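Long-range contacts in tapirin (Caldicellulosiruptor kristjanssonii, PDB 6N2B), which probably helps this extremely thermophilic bacterium adhere to cellulose, through a calcium-binding, largely beta-helical C-terminal domain: residues R346-S351 and R367-A372; G373-T378 and P391-V396; N476-L481 and I530-G535. One frame throughout, in Å; residues are numbered along the deposited sequence.

Contact 1: R346-S351 and R367-A372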
ATOM      1  N   ARG A 346     -14.101   9.643  16.038  1.00 41.29           N
ATOM      2  CA  ARG A 346     -14.848   8.571  16.692  1.00 37.59           C
ATOM      3  C   ARG A 346     -14.093   7.259  16.548  1.00 27.33           C
ATOM      4  O   ARG A 346     -13.687   6.892  15.443  1.00 39.84           O
ATOM      5  CB  ARG A 346     -16.260   8.411  16.114  1.00 29.65           C
ATOM      6  CG  ARG A 346     -16.958   7.193  16.688  1.00 43.84           C
ATOM      7  CD  ARG A 346     -18.465   7.265  16.569  1.00 61.80           C
ATOM      8  NE  ARG A 346     -18.922   7.335  15.186  1.00 68.65           N
ATOM      9  CZ  ARG A 346     -20.162   7.051  14.794  1.00 78.44           C
ATOM     10  NH1 ARG A 346     -21.080   6.676  15.685  1.00 58.86           N
ATOM     11  NH2 ARG A 346     -20.483   7.145  13.506  1.00 88.38           N
ATOM     12  N   THR A 347     -13.914   6.556  17.658  1.00 23.29           N
ATOM     13  CA  THR A 347     -13.321   5.229  17.647  1.00 20.08           C
ATOM     14  C   THR A 347     -14.282   4.281  18.334  1.00 27.84           C
ATOM     15  O   THR A 347     -14.623   4.495  19.501  1.00 32.58           O
ATOM     16  CB  THR A 347     -11.972   5.204  18.348  1.00 16.45           C
ATOM     17  OG1 THR A 347     -11.105   6.156  17.731  1.00 29.85           O
ATOM     18  CG2 THR A 347     -11.362   3.828  18.241  1.00 19.83           C
ATOM     19  N   THR A 348     -14.704   3.242  17.614  1.00 25.98           N
ATOM     20  CA  THR A 348     -15.623   2.225  18.108  1.00 23.93           C
ATOM     21  C   THR A 348     -14.878   0.908  18.308  1.00 27.39           C
ATOM     22  O   THR A 348     -14.267   0.385  17.371  1.00 28.98           O
ATOM     23  CB  THR A 348     -16.789   2.029  17.139  1.00 23.61           C
ATOM     24  OG1 THR A 348     -17.487   3.266  16.979  1.00 37.10           O
ATOM     25  CG2 THR A 348     -17.761   0.977  17.666  1.00 25.00           C
ATOM     26  N   ILE A 349     -14.937   0.372  19.519  1.00 25.92           N
ATOM     27  CA  ILE A 349     -14.540  -1.007  19.781  1.00 29.77           C
ATOM     28  C   ILE A 349     -15.769  -1.865  19.513  1.00 28.57           C
ATOM     29  O   ILE A 349     -16.780  -1.737  20.204  1.00 37.70           O
ATOM     30  CB  ILE A 349     -14.032  -1.181  21.218  1.00 24.62           C
ATOM     31  CG1 ILE A 349     -13.167   0.019  21.618  1.00 28.16           C
ATOM     32  CG2 ILE A 349     -13.270  -2.492  21.388  1.00 22.04           C
ATOM     33  CD1 ILE A 349     -11.927   0.228  20.744  1.00 25.07           C
ATOM     34  N   LYS A 350     -15.705  -2.709  18.491  1.00 28.62           N
ATOM     35  CA  LYS A 350     -16.869  -3.496  18.113  1.00 30.27           C
ATOM     36  C   LYS A 350     -17.013  -4.707  19.025  1.00 32.96           C
ATOM     37  O   LYS A 350     -16.070  -5.113  19.711  1.00 28.07           O
ATOM     38  CB  LYS A 350     -16.775  -3.955  16.657  1.00 31.69           C
ATOM     39  CG  LYS A 350     -16.775  -2.829  15.644  1.00 34.62           C
ATOM     40  CD  LYS A 350     -17.843  -3.055  14.577  1.00 38.74           C
ATOM     41  CE  LYS A 350     -19.226  -2.640  15.043  1.00 28.03           C
ATOM     42  NZ  LYS A 350     -20.346  -3.254  14.257  1.00 40.46           N
ATOM     43  N   SER A 351     -18.215  -5.289  19.014  1.00 34.72           N
ATOM     44  CA  SER A 351     -18.547  -6.384  19.923  1.00 30.86           C
ATOM     45  C   SER A 351     -17.533  -7.510  19.811  1.00 34.17           C
ATOM     46  O   SER A 351     -17.144  -7.914  18.711  1.00 33.44           O
ATOM     47  CB  SER A 351     -19.941  -6.934  19.620  1.00 31.55           C
ATOM     48  OG  SER A 351     -20.883  -5.891  19.447  1.00 55.78           O
ATOM     49  N   ARG A 367     -15.234  11.075  20.467  1.00 40.32           N
ATOM     50  CA  ARG A 367     -16.115  10.081  21.058  1.00 34.75           C
ATOM     51  C   ARG A 367     -15.461   8.715  20.966  1.00 39.56           C
ATOM     52  O   ARG A 367     -14.882   8.370  19.936  1.00 40.90           O
ATOM     53  CB  ARG A 367     -17.483  10.065  20.357  1.00 40.43           C
ATOM     54  CG  ARG A 367     -18.128  11.441  20.251  1.00 45.24           C
ATOM     55  CD  ARG A 367     -19.655  11.374  20.197  1.00 49.49           C
ATOM     56  NE  ARG A 367     -20.176  10.451  19.181  1.00 65.53           N
ATOM     57  CZ  ARG A 367     -20.012  10.584  17.861  1.00 62.56           C
ATOM     58  NH1 ARG A 367     -19.318  11.604  17.354  1.00 63.01           N
ATOM     59  NH2 ARG A 367     -20.541   9.689  17.036  1.00 54.74           N
ATOM     60  N   VAL A 368     -15.531   7.944  22.045  1.00 38.62           N
ATOM     61  CA  VAL A 368     -15.176   6.528  22.008  1.00 32.09           C
ATOM     62  C   VAL A 368     -16.420   5.742  22.376  1.00 34.65           C
ATOM     63  O   VAL A 368     -17.002   5.964  23.442  1.00 45.00           O
ATOM     64  CB  VAL A 368     -14.028   6.177  22.960  1.00 31.01           C
ATOM     65  CG1 VAL A 368     -14.044   4.668  23.255  1.00 26.41           C
ATOM     66  CG2 VAL A 368     -12.705   6.609  22.389  1.00 27.47           C
ATOM     67  N   PHE A 369     -16.824   4.827  21.510  1.00 22.78           N
ATOM     68  CA  PHE A 369     -17.964   3.967  21.762  1.00 28.59           C
ATOM     69  C   PHE A 369     -17.470   2.543  21.971  1.00 27.07           C
ATOM     70  O   PHE A 369     -16.747   2.007  21.133  1.00 28.93           O
ATOM     71  CB  PHE A 369     -18.945   4.045  20.597  1.00 27.07           C
ATOM     72  CG  PHE A 369     -20.274   3.425  20.871  1.00 31.66           C
ATOM     73  CD1 PHE A 369     -20.486   2.068  20.640  1.00 38.08           C
ATOM     74  CD2 PHE A 369     -21.330   4.201  21.326  1.00 34.37           C
ATOM     75  CE1 PHE A 369     -21.735   1.486  20.878  1.00 39.79           C
ATOM     76  CE2 PHE A 369     -22.581   3.630  21.572  1.00 32.62           C
ATOM     77  CZ  PHE A 369     -22.785   2.273  21.345  1.00 32.90           C
ATOM     78  N   ILE A 370     -17.846   1.937  23.089  1.00 28.05           N
ATOM     79  CA  ILE A 370     -17.520   0.547  23.375  1.00 26.01           C
ATOM     80  C   ILE A 370     -18.795  -0.276  23.235  1.00 38.44           C
ATOM     81  O   ILE A 370     -19.768  -0.075  23.976  1.00 32.51           O
ATOM     82  CB  ILE A 370     -16.896   0.396  24.765  1.00 23.64           C
ATOM     83  CG1 ILE A 370     -15.800   1.444  24.914  1.00 26.83           C
ATOM     84  CG2 ILE A 370     -16.347  -1.011  24.961  1.00 18.89           C
ATOM     85  CD1 ILE A 370     -15.398   1.689  26.304  1.00 26.93           C
ATOM     86  N   GLU A 371     -18.799  -1.195  22.280  1.00 35.14           N
ATOM     87  CA  GLU A 371     -20.026  -1.925  22.039  1.00 40.85           C
ATOM     88  C   GLU A 371     -20.201  -3.013  23.087  1.00 37.27           C
ATOM     89  O   GLU A 371     -19.280  -3.347  23.844  1.00 37.00           O
ATOM     90  CB  GLU A 371     -20.043  -2.514  20.629  1.00 40.03           C
ATOM     91  CG  GLU A 371     -20.505  -1.508  19.585  1.00 45.41           C
ATOM     92  CD  GLU A 371     -20.476  -2.060  18.169  1.00 49.64           C
ATOM     93  OE1 GLU A 371     -20.076  -3.238  17.991  1.00 40.21           O
ATOM     94  OE2 GLU A 371     -20.856  -1.303  17.239  1.00 38.46           O
ATOM     95  N   ALA A 372     -21.420  -3.545  23.139  1.00 29.22           N
ATOM     96  CA  ALA A 372     -21.723  -4.625  24.062  1.00 33.81           C
ATOM     97  C   ALA A 372     -20.802  -5.807  23.796  1.00 31.27           C
ATOM     98  O   ALA A 372     -20.593  -6.202  22.649  1.00 38.04           O
ATOM     99  CB  ALA A 372     -23.183  -5.044  23.917  1.00 36.64           C
TER
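Neighbouring turns of a parallel beta-helix meet where strand 346-349 runs beside strand 367-370, pairing Thr347 with Val368, Thr348 with Phe369 and Ile349 with Ile370. The strand axes lie 4.8 Å apart and run 12° from parallel. Thr347 turns both its N and its O to strand 367-370: N donates to Arg367 O and O receives Phe369 N (3.0 Å). Ile349 repeats the pattern, its N reaching Phe369 O while its O accepts Glu371 N at 2.9 Å. Repetition of such strands coil after coil builds the solenoid, and its buried interior takes Thr347, Val368, Ile349 and Ile370; Thr347 and Val368 both rest on Val341 of strand 338-341. The other face carries Thr348, whose CG2 lies near the Phe369 ring, and the two arginines. Arg367 NH2 sits over one face of the Arg346 guanidinium, the two guanidinium planes turned 43° apart, while Asn327 OD1 holds Arg346 NE by a hydrogen bond. Where the strands end, Glu371 reaches back to the preceding coil, its chain extended beyond CG. Ser351 N meets Glu371 OE1 on the anti side at 3.0 Å, 19° out of the carboxylate plane, and Lys350, lying alongside, forms a salt bridge from NZ to Glu371 OE2 (3.6 Å). An alanine at Glu371 would probably leave Ser351 N and Lys350 NZ without their carboxylate partner.

Contact 2: G373-T378 and P391-V396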
ATOM      1  N   GLY A 373     -20.242  -6.369  24.856  1.00 34.50           N
ATOM      2  CA  GLY A 373     -19.318  -7.463  24.691  1.00 33.52           C
ATOM      3  C   GLY A 373     -17.918  -7.053  24.309  1.00 34.91           C
ATOM      4  O   GLY A 373     -17.045  -7.929  24.226  1.00 37.74           O
ATOM      5  N   ALA A 374     -17.673  -5.760  24.079  1.00 31.72           N
ATOM      6  CA  ALA A 374     -16.333  -5.235  23.858  1.00 29.41           C
ATOM      7  C   ALA A 374     -15.732  -4.739  25.173  1.00 32.32           C
ATOM      8  O   ALA A 374     -16.408  -4.646  26.198  1.00 37.23           O
ATOM      9  CB  ALA A 374     -16.364  -4.114  22.825  1.00 26.39           C
ATOM     10  N   THR A 375     -14.442  -4.401  25.129  1.00 37.23           N
ATOM     11  CA  THR A 375     -13.688  -3.992  26.313  1.00 32.92           C
ATOM     12  C   THR A 375     -12.515  -3.104  25.916  1.00 36.31           C
ATOM     13  O   THR A 375     -11.727  -3.466  25.040  1.00 35.30           O
ATOM     14  CB  THR A 375     -13.160  -5.210  27.079  1.00 31.43           C
ATOM     15  OG1 THR A 375     -14.253  -6.033  27.509  1.00 30.21           O
ATOM     16  CG2 THR A 375     -12.352  -4.760  28.272  1.00 22.03           C
ATOM     17  N   LEU A 376     -12.393  -1.953  26.570  1.00 37.45           N
ATOM     18  CA  LEU A 376     -11.242  -1.075  26.424  1.00 27.02           C
ATOM     19  C   LEU A 376     -10.450  -1.134  27.719  1.00 28.40           C
ATOM     20  O   LEU A 376     -11.031  -0.997  28.797  1.00 33.37           O
ATOM     21  CB  LEU A 376     -11.686   0.359  26.123  1.00 23.22           C
ATOM     22  CG  LEU A 376     -10.636   1.371  25.642  1.00 21.61           C
ATOM     23  CD1 LEU A 376     -11.326   2.523  24.932  1.00 19.84           C
ATOM     24  CD2 LEU A 376      -9.765   1.907  26.779  1.00 18.94           C
ATOM     25  N   VAL A 377      -9.135  -1.334  27.619  1.00 25.56           N
ATOM     26  CA  VAL A 377      -8.260  -1.472  28.788  1.00 24.67           C
ATOM     27  C   VAL A 377      -7.098  -0.497  28.663  1.00 27.65           C
ATOM     28  O   VAL A 377      -6.207  -0.697  27.830  1.00 30.55           O
ATOM     29  CB  VAL A 377      -7.729  -2.898  28.941  1.00 26.88           C
ATOM     30  CG1 VAL A 377      -6.812  -2.979  30.146  1.00 27.44           C
ATOM     31  CG2 VAL A 377      -8.873  -3.860  29.054  1.00 25.98           C
ATOM     32  N   THR A 378      -7.080   0.533  29.510  1.00 30.69           N
ATOM     33  CA  THR A 378      -6.039   1.554  29.463  1.00 31.05           C
ATOM     34  C   THR A 378      -5.338   1.663  30.811  1.00 26.51           C
ATOM     35  O   THR A 378      -5.926   1.385  31.854  1.00 41.96           O
ATOM     36  CB  THR A 378      -6.612   2.928  29.043  1.00 25.69           C
ATOM     37  OG1 THR A 378      -5.539   3.821  28.723  1.00 28.73           O
ATOM     38  CG2 THR A 378      -7.471   3.541  30.150  1.00 25.43           C
ATOM     39  N   PRO A 391     -22.502   0.325  25.773  1.00 36.76           N
ATOM     40  CA  PRO A 391     -22.777  -0.660  26.832  1.00 38.54           C
ATOM     41  C   PRO A 391     -21.624  -1.589  27.187  1.00 37.98           C
ATOM     42  O   PRO A 391     -21.827  -2.507  27.991  1.00 46.87           O
ATOM     43  CB  PRO A 391     -23.936  -1.466  26.227  1.00 44.13           C
ATOM     44  CG  PRO A 391     -23.672  -1.423  24.737  1.00 27.87           C
ATOM     45  CD  PRO A 391     -23.056  -0.080  24.466  1.00 37.20           C
ATOM     46  N   GLY A 392     -20.438  -1.394  26.629  1.00 32.66           N
ATOM     47  CA  GLY A 392     -19.327  -2.260  26.949  1.00 34.61           C
ATOM     48  C   GLY A 392     -18.493  -1.775  28.131  1.00 37.83           C
ATOM     49  O   GLY A 392     -18.670  -0.669  28.645  1.00 39.86           O
ATOM     50  N   THR A 393     -17.552  -2.631  28.525  1.00 33.15           N
ATOM     51  CA  THR A 393     -16.675  -2.384  29.659  1.00 27.30           C
ATOM     52  C   THR A 393     -15.499  -1.482  29.298  1.00 32.48           C
ATOM     53  O   THR A 393     -14.835  -1.674  28.279  1.00 31.33           O
ATOM     54  CB  THR A 393     -16.145  -3.715  30.172  1.00 33.71           C
ATOM     55  OG1 THR A 393     -17.250  -4.586  30.440  1.00 42.34           O
ATOM     56  CG2 THR A 393     -15.284  -3.526  31.419  1.00 35.32           C
ATOM     57  N   ARG A 394     -15.224  -0.515  30.170  1.00 38.05           N
ATOM     58  CA  ARG A 394     -14.074   0.380  30.071  1.00 35.74           C
ATOM     59  C   ARG A 394     -13.299   0.277  31.385  1.00 35.38           C
ATOM     60  O   ARG A 394     -13.871   0.468  32.460  1.00 37.05           O
ATOM     61  CB  ARG A 394     -14.560   1.813  29.766  1.00 33.78           C
ATOM     62  CG  ARG A 394     -13.898   2.947  30.510  1.00 47.63           C
ATOM     63  CD  ARG A 394     -14.853   4.139  30.737  1.00 47.98           C
ATOM     64  NE  ARG A 394     -14.236   5.163  31.595  1.00 59.48           N
ATOM     65  CZ  ARG A 394     -14.762   6.361  31.847  1.00 56.25           C
ATOM     66  NH1 ARG A 394     -15.933   6.689  31.307  1.00 49.89           N
ATOM     67  NH2 ARG A 394     -14.122   7.226  32.643  1.00 48.40           N
ATOM     68  N   GLN A 395     -12.013  -0.068  31.307  1.00 33.75           N
ATOM     69  CA  GLN A 395     -11.235  -0.468  32.478  1.00 30.65           C
ATOM     70  C   GLN A 395      -9.934   0.327  32.562  1.00 40.10           C
ATOM     71  O   GLN A 395      -9.148   0.337  31.608  1.00 38.76           O
ATOM     72  CB  GLN A 395     -10.933  -1.977  32.428  1.00 26.34           C
ATOM     73  CG  GLN A 395     -10.552  -2.595  33.763  1.00 37.45           C
ATOM     74  CD  GLN A 395      -9.764  -3.902  33.639  1.00 49.68           C
ATOM     75  OE1 GLN A 395      -8.608  -3.908  33.213  1.00 46.66           O
ATOM     76  NE2 GLN A 395     -10.387  -5.009  34.023  1.00 53.13           N
ATOM     77  N   VAL A 396      -9.697   0.984  33.699  1.00 35.94           N
ATOM     78  CA  VAL A 396      -8.451   1.708  33.949  1.00 35.02           C
ATOM     79  C   VAL A 396      -7.641   0.928  34.982  1.00 44.00           C
ATOM     80  O   VAL A 396      -8.127   0.649  36.089  1.00 43.65           O
ATOM     81  CB  VAL A 396      -8.696   3.146  34.430  1.00 30.90           C
ATOM     82  CG1 VAL A 396      -7.381   3.870  34.547  1.00 28.12           C
ATOM     83  CG2 VAL A 396      -9.630   3.883  33.495  1.00 23.54           C
TER
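Leu376 forms the middle of the pairing between 373-378 and 391-396: its N donates to Thr393 O at 3.0 Å and its O accepts Gln395 N at 2.9 Å. Thr378 N continues the series to Gln395 O, and a longer bond of 3.3 Å joins Thr393 N to Ala374 O. The side chains flank this backbone as parallel neighbours. Gln395 has CG anti to its backbone N (chi1 -161°), and its OE1 lies 3.7 Å from Val377 CG1, while Thr375 and Thr393 stand side by side on the same face. On the opposite face Thr378 CG2 meets Val396 CG2 at 4.0 Å, methyl against methyl; Thr378 OG1 is hydrogen-bonded outside the pair, to Ala380 O and Cys357 O. One shell further in, Leu376 packs on Val368, Ile370, Leu355 and Leu360, inside the beta-helix, and strand 354-357 binds the far edge of 375-378 through its backbone. Strand 393-396 is the last strand of this parallel stack, and its residues Thr393 to Val396 are exposed. Cohesion at this end of the solenoid therefore rests chiefly on main-chain hydrogen bonds, with sparse van der Waals contact between the side chains.

Contact 3: N476-L481 and I530-G535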
ATOM      1  N   ASN A 476      -4.386  -6.899 -24.878  1.00 31.79           N
ATOM      2  CA  ASN A 476      -4.421  -7.862 -23.785  1.00 29.69           C
ATOM      3  C   ASN A 476      -3.030  -8.264 -23.279  1.00 26.13           C
ATOM      4  O   ASN A 476      -2.935  -9.157 -22.430  1.00 26.86           O
ATOM      5  CB  ASN A 476      -5.235  -9.110 -24.204  1.00 25.42           C
ATOM      6  CG  ASN A 476      -4.454 -10.084 -25.123  1.00 34.55           C
ATOM      7  OD1 ASN A 476      -3.364  -9.781 -25.612  1.00 32.19           O
ATOM      8  ND2 ASN A 476      -5.026 -11.266 -25.345  1.00 27.86           N
ATOM      9  N   VAL A 477      -1.954  -7.629 -23.752  1.00 20.65           N
ATOM     10  CA  VAL A 477      -0.616  -8.092 -23.379  1.00 28.35           C
ATOM     11  C   VAL A 477      -0.376  -7.878 -21.887  1.00 18.14           C
ATOM     12  O   VAL A 477      -0.752  -6.851 -21.313  1.00 20.34           O
ATOM     13  CB  VAL A 477       0.480  -7.426 -24.236  1.00 19.00           C
ATOM     14  CG1 VAL A 477       0.552  -5.929 -24.012  1.00 19.06           C
ATOM     15  CG2 VAL A 477       1.823  -8.058 -23.935  1.00 17.22           C
ATOM     16  N   ARG A 478       0.192  -8.888 -21.239  1.00 21.02           N
ATOM     17  CA  ARG A 478       0.601  -8.786 -19.846  1.00 17.31           C
ATOM     18  C   ARG A 478       1.946  -8.079 -19.797  1.00 19.45           C
ATOM     19  O   ARG A 478       2.915  -8.530 -20.424  1.00 16.59           O
ATOM     20  CB  ARG A 478       0.692 -10.168 -19.206  1.00 20.85           C
ATOM     21  CG  ARG A 478      -0.617 -10.923 -19.184  1.00 17.33           C
ATOM     22  CD  ARG A 478      -1.394 -10.526 -17.953  1.00 23.21           C
ATOM     23  NE  ARG A 478      -2.820 -10.804 -18.082  1.00 23.25           N
ATOM     24  CZ  ARG A 478      -3.377 -11.975 -17.808  1.00 15.93           C
ATOM     25  NH1 ARG A 478      -2.636 -12.990 -17.389  1.00 12.73           N
ATOM     26  NH2 ARG A 478      -4.678 -12.125 -17.967  1.00 18.88           N
ATOM     27  N   LEU A 479       2.003  -6.983 -19.046  1.00 18.00           N
ATOM     28  CA  LEU A 479       3.149  -6.089 -19.023  1.00 15.36           C
ATOM     29  C   LEU A 479       3.800  -6.095 -17.643  1.00 16.44           C
ATOM     30  O   LEU A 479       3.131  -5.862 -16.632  1.00 19.09           O
ATOM     31  CB  LEU A 479       2.702  -4.680 -19.390  1.00 18.69           C
ATOM     32  CG  LEU A 479       3.447  -3.852 -20.414  1.00 21.07           C
ATOM     33  CD1 LEU A 479       3.148  -2.387 -20.141  1.00 21.60           C
ATOM     34  CD2 LEU A 479       4.929  -4.139 -20.356  1.00 20.63           C
ATOM     35  N   TYR A 480       5.097  -6.360 -17.606  1.00 13.86           N
ATOM     36  CA  TYR A 480       5.901  -6.289 -16.391  1.00 16.97           C
ATOM     37  C   TYR A 480       6.966  -5.215 -16.614  1.00 22.80           C
ATOM     38  O   TYR A 480       7.865  -5.385 -17.447  1.00 16.49           O
ATOM     39  CB  TYR A 480       6.516  -7.651 -16.071  1.00 12.20           C
ATOM     40  CG  TYR A 480       5.448  -8.665 -15.897  1.00 18.24           C
ATOM     41  CD1 TYR A 480       4.882  -9.292 -16.999  1.00 15.96           C
ATOM     42  CD2 TYR A 480       4.937  -8.954 -14.623  1.00 15.59           C
ATOM     43  CE1 TYR A 480       3.852 -10.198 -16.841  1.00 17.83           C
ATOM     44  CE2 TYR A 480       3.915  -9.858 -14.456  1.00 11.47           C
ATOM     45  CZ  TYR A 480       3.373 -10.475 -15.564  1.00 17.49           C
ATOM     46  OH  TYR A 480       2.351 -11.379 -15.403  1.00 20.49           O
ATOM     47  N   LEU A 481       6.830  -4.090 -15.918  1.00 15.08           N
ATOM     48  CA  LEU A 481       7.730  -2.960 -16.088  1.00 16.53           C
ATOM     49  C   LEU A 481       8.750  -2.987 -14.968  1.00 16.46           C
ATOM     50  O   LEU A 481       8.374  -3.025 -13.791  1.00 15.94           O
ATOM     51  CB  LEU A 481       6.973  -1.627 -16.060  1.00 19.82           C
ATOM     52  CG  LEU A 481       5.697  -1.448 -16.889  1.00 25.04           C
ATOM     53  CD1 LEU A 481       4.981  -0.142 -16.564  1.00 14.56           C
ATOM     54  CD2 LEU A 481       6.020  -1.512 -18.362  1.00 25.72           C
ATOM     55  N   ILE A 530      -3.715  -4.095 -12.609  1.00 18.79           N
ATOM     56  CA  ILE A 530      -4.304  -5.354 -12.156  1.00 23.80           C
ATOM     57  C   ILE A 530      -3.177  -6.367 -12.007  1.00 15.20           C
ATOM     58  O   ILE A 530      -2.582  -6.788 -13.002  1.00 22.32           O
ATOM     59  CB  ILE A 530      -5.375  -5.864 -13.134  1.00 23.99           C
ATOM     60  CG1 ILE A 530      -6.384  -4.766 -13.462  1.00 19.92           C
ATOM     61  CG2 ILE A 530      -6.072  -7.092 -12.579  1.00 11.12           C
ATOM     62  CD1 ILE A 530      -7.621  -5.296 -14.167  1.00 17.40           C
ATOM     63  N   TYR A 531      -2.892  -6.789 -10.779  1.00 18.67           N
ATOM     64  CA  TYR A 531      -1.793  -7.728 -10.568  1.00 15.13           C
ATOM     65  C   TYR A 531      -2.060  -9.045 -11.300  1.00 16.49           C
ATOM     66  O   TYR A 531      -3.167  -9.591 -11.254  1.00 16.64           O
ATOM     67  CB  TYR A 531      -1.581  -7.968  -9.068  1.00 12.61           C
ATOM     68  CG  TYR A 531      -0.719  -9.178  -8.753  1.00 19.51           C
ATOM     69  CD1 TYR A 531       0.670  -9.113  -8.839  1.00 14.80           C
ATOM     70  CD2 TYR A 531      -1.299 -10.391  -8.369  1.00 14.08           C
ATOM     71  CE1 TYR A 531       1.452 -10.219  -8.553  1.00 15.95           C
ATOM     72  CE2 TYR A 531      -0.539 -11.489  -8.084  1.00 11.08           C
ATOM     73  CZ  TYR A 531       0.841 -11.410  -8.182  1.00 24.10           C
ATOM     74  OH  TYR A 531       1.618 -12.520  -7.899  1.00 23.55           O
ATOM     75  N   LYS A 532      -1.050  -9.531 -12.011  1.00 15.29           N
ATOM     76  CA  LYS A 532      -1.074 -10.864 -12.611  1.00 17.10           C
ATOM     77  C   LYS A 532       0.310 -11.473 -12.445  1.00 17.69           C
ATOM     78  O   LYS A 532       1.294 -10.930 -12.963  1.00 19.09           O
ATOM     79  CB  LYS A 532      -1.472 -10.827 -14.094  1.00 14.59           C
ATOM     80  CG  LYS A 532      -2.896 -10.342 -14.372  1.00 15.46           C
ATOM     81  CD  LYS A 532      -3.944 -11.434 -14.146  1.00 12.86           C
ATOM     82  CE  LYS A 532      -5.368 -10.887 -14.255  1.00 13.25           C
ATOM     83  NZ  LYS A 532      -6.453 -11.931 -14.249  1.00 11.33           N
ATOM     84  N   ARG A 533       0.393 -12.571 -11.696  1.00 17.24           N
ATOM     85  CA  ARG A 533       1.673 -13.225 -11.465  1.00 19.52           C
ATOM     86  C   ARG A 533       2.305 -13.661 -12.777  1.00 17.02           C
ATOM     87  O   ARG A 533       1.635 -14.251 -13.635  1.00 25.03           O
ATOM     88  CB  ARG A 533       1.494 -14.437 -10.558  1.00 24.37           C
ATOM     89  CG  ARG A 533       2.799 -14.979 -10.037  1.00 25.46           C
ATOM     90  CD  ARG A 533       2.580 -16.198  -9.170  1.00 29.39           C
ATOM     91  NE  ARG A 533       3.641 -16.276  -8.182  1.00 35.41           N
ATOM     92  CZ  ARG A 533       3.548 -15.788  -6.948  1.00 43.76           C
ATOM     93  NH1 ARG A 533       4.590 -15.888  -6.125  1.00 43.80           N
ATOM     94  NH2 ARG A 533       2.418 -15.204  -6.536  1.00 42.30           N
ATOM     95  N   ALA A 534       3.601 -13.389 -12.920  1.00 14.15           N
ATOM     96  CA  ALA A 534       4.303 -13.689 -14.166  1.00 22.09           C
ATOM     97  C   ALA A 534       4.547 -15.184 -14.340  1.00 17.83           C
ATOM     98  O   ALA A 534       4.772 -15.920 -13.373  1.00 14.68           O
ATOM     99  CB  ALA A 534       5.651 -12.960 -14.218  1.00 16.94           C
ATOM    100  N   GLY A 535       4.529 -15.620 -15.600  1.00 18.63           N
ATOM    101  CA  GLY A 535       4.991 -16.946 -15.962  1.00 17.03           C
ATOM    102  C   GLY A 535       6.502 -17.091 -15.804  1.00 18.81           C
ATOM    103  O   GLY A 535       7.232 -16.151 -15.479  1.00 19.87           O
TER
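No main-chain hydrogen bond joins 476-481 to 530-535: the nearest CA atoms, those of Arg478 and Lys532, are 7.7 Å apart, and side chains bridge the interval. Tyr480 reaches across it. Its OH donates to Lys532 O at 2.7 Å, a bond in which the hydroxyl stands well above the carbonyl plane, 52° out of it, although Lys532 O itself lies near the plane of the tyrosine ring, at its edge. CG of Tyr480 is anti to its carbonyl carbon (chi1 -59°), which starts the ring toward the other segment. Over one face of that ring comes Ala534 CB, 3.9 Å from the centroid and offset toward the rim, a CH-pi contact in which the methyl is closest to CE2 and CZ. The hydrogen bond at its tip and the methyl over its face probably restrict rotation of the ring. Ile538 of helix 536-546 and Val450 also touch Tyr480, so the tyrosine ties strand 478-483 to the chain that leaves strand 526-531, which pairs in parallel with strands 221-224 and 504-508, and enters this helix, with Gly535 at its N-cap; Gly535 N is hydrogen-bonded to Glu448 OE1. Beside Tyr480, Arg478 and Lys532 cross obliquely. Lys532 CD lies 3.7 Å above the centre of the Arg478 guanidinium, so the lysine presents its methylene chain to one flat face of the group. Their ends carry like charge, with Arg478 NH2 4.1 Å from Lys532 NZ, and Glu508 probably eases this: it forms a long, weak ion pair with Arg478 NE and touches the Lys532 side chain. Arg533 NH1 forms a salt bridge with Asp203 OD2.

In the fold
Contacts 1 and 2 are consecutive steps of the same solenoid, their centres 9 Å apart, and they share an interface: Ile370 O lies 3.0 Å from Gly392 N, a probable hydrogen bond, while Pro391 packs against Ala372 and Lys350 O meets Ala374 CB. Strand 367-370 of contact 1 is followed in the chain by strand 375-378 of contact 2, so the two contacts share the 367-378 run. Contact 3 lies across the centre of the chain, 42 Å from contact 1 and 48 Å from contact 2 (centre to centre). The Tyr480 side chain is still about 12 Å from that of Glu465, a calcium ligand, so contact 3 does not touch the metal site; contacts 1 and 2 lie far from that metal.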